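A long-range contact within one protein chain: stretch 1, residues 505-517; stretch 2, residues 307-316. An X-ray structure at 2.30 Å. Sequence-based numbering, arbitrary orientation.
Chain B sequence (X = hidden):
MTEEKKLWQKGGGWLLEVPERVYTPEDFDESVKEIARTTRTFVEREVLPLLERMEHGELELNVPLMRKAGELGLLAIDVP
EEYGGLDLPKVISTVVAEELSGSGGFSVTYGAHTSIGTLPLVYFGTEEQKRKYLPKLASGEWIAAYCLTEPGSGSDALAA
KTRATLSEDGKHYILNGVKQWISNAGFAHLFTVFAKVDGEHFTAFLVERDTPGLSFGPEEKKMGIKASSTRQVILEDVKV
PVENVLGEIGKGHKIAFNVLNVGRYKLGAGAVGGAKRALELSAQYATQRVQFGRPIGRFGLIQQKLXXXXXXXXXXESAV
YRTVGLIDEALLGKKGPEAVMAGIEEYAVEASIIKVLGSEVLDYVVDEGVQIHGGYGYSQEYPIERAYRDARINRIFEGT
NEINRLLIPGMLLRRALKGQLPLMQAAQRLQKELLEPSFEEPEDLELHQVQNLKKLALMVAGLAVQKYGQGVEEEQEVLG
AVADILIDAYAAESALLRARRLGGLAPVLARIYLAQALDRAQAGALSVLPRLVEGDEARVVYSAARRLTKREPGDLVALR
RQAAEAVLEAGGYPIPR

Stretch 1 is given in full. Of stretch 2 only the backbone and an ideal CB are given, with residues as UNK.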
# COMPACT_ATOMS: atom_id res chain seq x y z
N LEU B 505 17.49 -18.62 13.79
CA LEU B 505 16.49 -17.56 13.76
C LEU B 505 15.21 -18.07 13.11
O LEU B 505 14.12 -17.56 13.38
CB LEU B 505 17.03 -16.35 13.01
CG LEU B 505 16.62 -14.93 13.44
CD1 LEU B 505 15.12 -14.78 13.37
CD2 LEU B 505 17.10 -14.66 14.85
N ALA B 506 15.34 -19.09 12.26
CA ALA B 506 14.18 -19.65 11.56
C ALA B 506 12.95 -19.84 12.47
O ALA B 506 11.87 -19.36 12.14
CB ALA B 506 14.55 -20.97 10.89
N PRO B 507 13.11 -20.53 13.62
CA PRO B 507 11.96 -20.73 14.51
C PRO B 507 11.28 -19.43 14.92
O PRO B 507 10.05 -19.34 14.98
CB PRO B 507 12.58 -21.45 15.72
CG PRO B 507 13.69 -22.23 15.10
CD PRO B 507 14.29 -21.25 14.12
N VAL B 508 12.09 -18.41 15.21
CA VAL B 508 11.58 -17.12 15.62
C VAL B 508 10.71 -16.49 14.51
O VAL B 508 9.64 -15.95 14.78
CB VAL B 508 12.74 -16.16 15.95
CG1 VAL B 508 12.22 -14.78 16.34
CG2 VAL B 508 13.60 -16.75 17.07
N LEU B 509 11.18 -16.59 13.27
CA LEU B 509 10.44 -16.01 12.15
C LEU B 509 9.16 -16.78 11.91
O LEU B 509 8.12 -16.19 11.59
CB LEU B 509 11.29 -16.02 10.88
CG LEU B 509 12.56 -15.17 10.95
CD1 LEU B 509 13.28 -15.27 9.62
CD2 LEU B 509 12.22 -13.71 11.28
N ALA B 510 9.25 -18.09 12.08
CA ALA B 510 8.10 -18.94 11.88
C ALA B 510 7.03 -18.66 12.94
O ALA B 510 5.84 -18.65 12.64
CB ALA B 510 8.52 -20.39 11.94
N ARG B 511 7.47 -18.42 14.17
CA ARG B 511 6.55 -18.16 15.29
C ARG B 511 5.83 -16.82 15.13
O ARG B 511 4.64 -16.71 15.40
CB ARG B 511 7.34 -18.22 16.62
CG ARG B 511 6.50 -18.19 17.90
CD ARG B 511 7.36 -18.53 19.12
NE ARG B 511 7.96 -19.85 18.97
CZ ARG B 511 9.27 -20.08 18.92
NH1 ARG B 511 9.71 -21.33 18.77
NH2 ARG B 511 10.14 -19.08 19.04
N ILE B 512 6.56 -15.82 14.68
CA ILE B 512 6.01 -14.49 14.45
C ILE B 512 4.89 -14.55 13.41
O ILE B 512 3.85 -13.90 13.56
CB ILE B 512 7.13 -13.56 13.96
CG1 ILE B 512 8.02 -13.18 15.14
CG2 ILE B 512 6.56 -12.34 13.25
CD1 ILE B 512 9.24 -12.41 14.74
N TYR B 513 5.11 -15.34 12.37
CA TYR B 513 4.14 -15.48 11.28
C TYR B 513 2.93 -16.29 11.73
O TYR B 513 1.77 -15.92 11.47
CB TYR B 513 4.82 -16.15 10.08
CG TYR B 513 3.94 -16.23 8.87
CD1 TYR B 513 3.90 -15.18 7.95
CD2 TYR B 513 3.06 -17.29 8.69
CE1 TYR B 513 3.01 -15.18 6.90
CE2 TYR B 513 2.14 -17.30 7.63
CZ TYR B 513 2.13 -16.23 6.74
OH TYR B 513 1.21 -16.12 5.72
N LEU B 514 3.20 -17.40 12.41
CA LEU B 514 2.16 -18.29 12.92
C LEU B 514 1.15 -17.57 13.83
O LEU B 514 -0.06 -17.64 13.59
CB LEU B 514 2.81 -19.45 13.69
CG LEU B 514 1.87 -20.39 14.43
CD1 LEU B 514 0.87 -20.95 13.44
CD2 LEU B 514 2.65 -21.51 15.10
N ALA B 515 1.64 -16.89 14.86
CA ALA B 515 0.77 -16.17 15.79
C ALA B 515 -0.19 -15.24 15.05
O ALA B 515 -1.40 -15.27 15.27
CB ALA B 515 1.60 -15.36 16.79
N GLN B 516 0.36 -14.40 14.18
CA GLN B 516 -0.46 -13.47 13.42
C GLN B 516 -1.44 -14.16 12.49
O GLN B 516 -2.57 -13.71 12.34
CB GLN B 516 0.45 -12.52 12.64
CG GLN B 516 1.21 -11.58 13.55
CD GLN B 516 2.19 -10.72 12.80
OE1 GLN B 516 3.18 -11.21 12.25
NE2 GLN B 516 1.93 -9.43 12.76
N ALA B 517 -1.02 -15.27 11.89
CA ALA B 517 -1.89 -16.02 10.99
C ALA B 517 -3.10 -16.56 11.74
O ALA B 517 -4.21 -16.62 11.19
CB ALA B 517 -1.12 -17.17 10.36
N UNK B 307 11.55 -6.55 11.72
CA UNK B 307 11.28 -7.91 12.15
C UNK B 307 10.13 -8.52 11.37
O UNK B 307 10.23 -9.65 10.89
CB UNK B 307 10.97 -7.94 13.65
N UNK B 308 9.04 -7.77 11.23
CA UNK B 308 7.88 -8.28 10.50
C UNK B 308 8.25 -8.54 9.04
O UNK B 308 7.84 -9.54 8.46
CB UNK B 308 6.71 -7.30 10.59
N UNK B 309 9.04 -7.66 8.44
CA UNK B 309 9.47 -7.85 7.05
C UNK B 309 10.21 -9.18 6.87
O UNK B 309 9.88 -9.96 5.97
CB UNK B 309 10.37 -6.69 6.61
N UNK B 310 11.21 -9.44 7.70
CA UNK B 310 11.98 -10.68 7.61
C UNK B 310 11.07 -11.88 7.83
O UNK B 310 11.20 -12.91 7.19
CB UNK B 310 13.12 -10.68 8.63
N UNK B 311 10.12 -11.75 8.74
CA UNK B 311 9.22 -12.86 8.98
C UNK B 311 8.35 -13.18 7.76
O UNK B 311 8.29 -14.34 7.34
CB UNK B 311 8.33 -12.55 10.19
N UNK B 312 7.69 -12.18 7.18
CA UNK B 312 6.84 -12.47 6.03
C UNK B 312 7.64 -12.98 4.84
O UNK B 312 7.20 -13.87 4.12
CB UNK B 312 6.06 -11.22 5.63
N UNK B 313 8.83 -12.44 4.64
CA UNK B 313 9.66 -12.92 3.54
C UNK B 313 10.02 -14.40 3.74
O UNK B 313 9.97 -15.19 2.80
CB UNK B 313 10.93 -12.07 3.42
N UNK B 314 10.37 -14.77 4.97
CA UNK B 314 10.72 -16.16 5.26
C UNK B 314 9.55 -17.10 4.95
O UNK B 314 9.72 -18.14 4.32
CB UNK B 314 11.14 -16.31 6.72
N UNK B 315 8.36 -16.72 5.39
CA UNK B 315 7.18 -17.53 5.14
C UNK B 315 6.95 -17.70 3.63
O UNK B 315 6.81 -18.83 3.15
CB UNK B 315 5.95 -16.90 5.80
N UNK B 316 6.91 -16.60 2.88
CA UNK B 316 6.68 -16.68 1.43
C UNK B 316 7.77 -17.51 0.74
O UNK B 316 7.49 -18.35 -0.11
CB UNK B 316 6.63 -15.28 0.82

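Both stretches are helical, and their axes cross at nearly a right angle, 92°, with a closest approach of 8.5 Å. Contact therefore centres on one crossing point, where the CA atoms of L509 and position 311 lie 4.6 Å apart.

Position 307 has helical backbone angles. Its ideal CB points sideways, 4.9 Å from I512 CD1. A small or modest apolar residue would suit, and glycine is possible. The residue is G307, which leaves I512 without a side-chain partner here.

Position 308 has an ideal CB with nothing of stretch 1 within 5.5 Å. Only a longer side chain could reach back, towards the polar end of Q516. Glutamate, glutamine, lysine or arginine would fit. It is E308. Its OE2 lies 3.7 Å from I512 CG2, and its carboxylate comes close to the Q516 amide, whose orientation in the model is doubtful.

Position 309 is out of reach, so stretch 1 sets no preference. It is M309.

Position 310 points sideways, its ideal CB 4.1 Å from L509 CD2. A small apolar residue suits. A310 meets this methyl through its CB.

Position 311 sits at the crossing. Its ideal CB is 3.5 Å from I512 CG2 and 3.9 Å from L509 O. So close a backbone favours a small residue: glycine, alanine or serine, the last able to donate to the carbonyl. It is S311. With chi1 at t, S311 OG donates a hydrogen bond to L509 O at 2.9 Å. That carbonyl also accepts from Y513 N within its own helix, so it serves both.

Position 312 has its ideal CB 5.1 Å from Y513 CD1, and many side chains could pass beside that ring. It is R312. R312 NE forms a salt bridge with E308 OE1, at 2.7 Å, one turn back along the helix.

Position 313 points away, leaving the choice open. It is I313.

Position 314 points toward stretch 1, its ideal CB 3.7 Å from L509 CD1. A506 and A510 lie beyond, with small side chains that leave room for a large apolar or aromatic group: leucine, methionine, phenylalanine or tyrosine. It is Y314. Its CE2 lies 4.2 Å from A510 CB, and its OH 3.9 Å from A506 CB.

Position 315 also points toward stretch 1. Its ideal CB is only 3.4 Å from Y513 CD1, which favours alanine or glycine. A315 places its CB over one face of the Y513 ring, 3.6 Å from the centroid, in a CH-pi contact.

Position 316 points sideways without contact. It is A316.

Stretch 2 307-316: GEMASRIYAA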
# COMPACT_ATOMS: atom_id res chain seq x y z
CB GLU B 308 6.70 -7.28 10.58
CG GLU B 308 5.42 -7.79 9.96
CD GLU B 308 4.88 -9.04 10.63
OE1 GLU B 308 4.12 -9.80 9.99
OE2 GLU B 308 5.21 -9.26 11.82
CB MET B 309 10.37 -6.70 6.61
CG MET B 309 9.64 -5.40 6.36
SD MET B 309 10.80 -4.04 6.12
CE MET B 309 10.32 -3.02 7.41
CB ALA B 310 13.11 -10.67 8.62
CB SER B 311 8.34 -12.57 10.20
OG SER B 311 7.44 -13.63 10.42
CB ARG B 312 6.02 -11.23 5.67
CG ARG B 312 5.23 -10.68 6.85
CD ARG B 312 4.07 -9.83 6.41
NE ARG B 312 3.58 -8.96 7.47
CZ ARG B 312 2.50 -8.18 7.37
NH1 ARG B 312 2.13 -7.42 8.38
NH2 ARG B 312 1.80 -8.18 6.24
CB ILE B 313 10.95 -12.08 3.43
CG1 ILE B 313 10.60 -10.64 3.03
CG2 ILE B 313 11.89 -12.71 2.44
CD1 ILE B 313 11.77 -9.69 3.19
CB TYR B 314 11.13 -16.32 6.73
CG TYR B 314 11.35 -17.75 7.14
CD1 TYR B 314 12.46 -18.46 6.72
CD2 TYR B 314 10.40 -18.42 7.93
CE1 TYR B 314 12.65 -19.79 7.06
CE2 TYR B 314 10.57 -19.75 8.28
CZ TYR B 314 11.70 -20.43 7.84
OH TYR B 314 11.91 -21.75 8.14
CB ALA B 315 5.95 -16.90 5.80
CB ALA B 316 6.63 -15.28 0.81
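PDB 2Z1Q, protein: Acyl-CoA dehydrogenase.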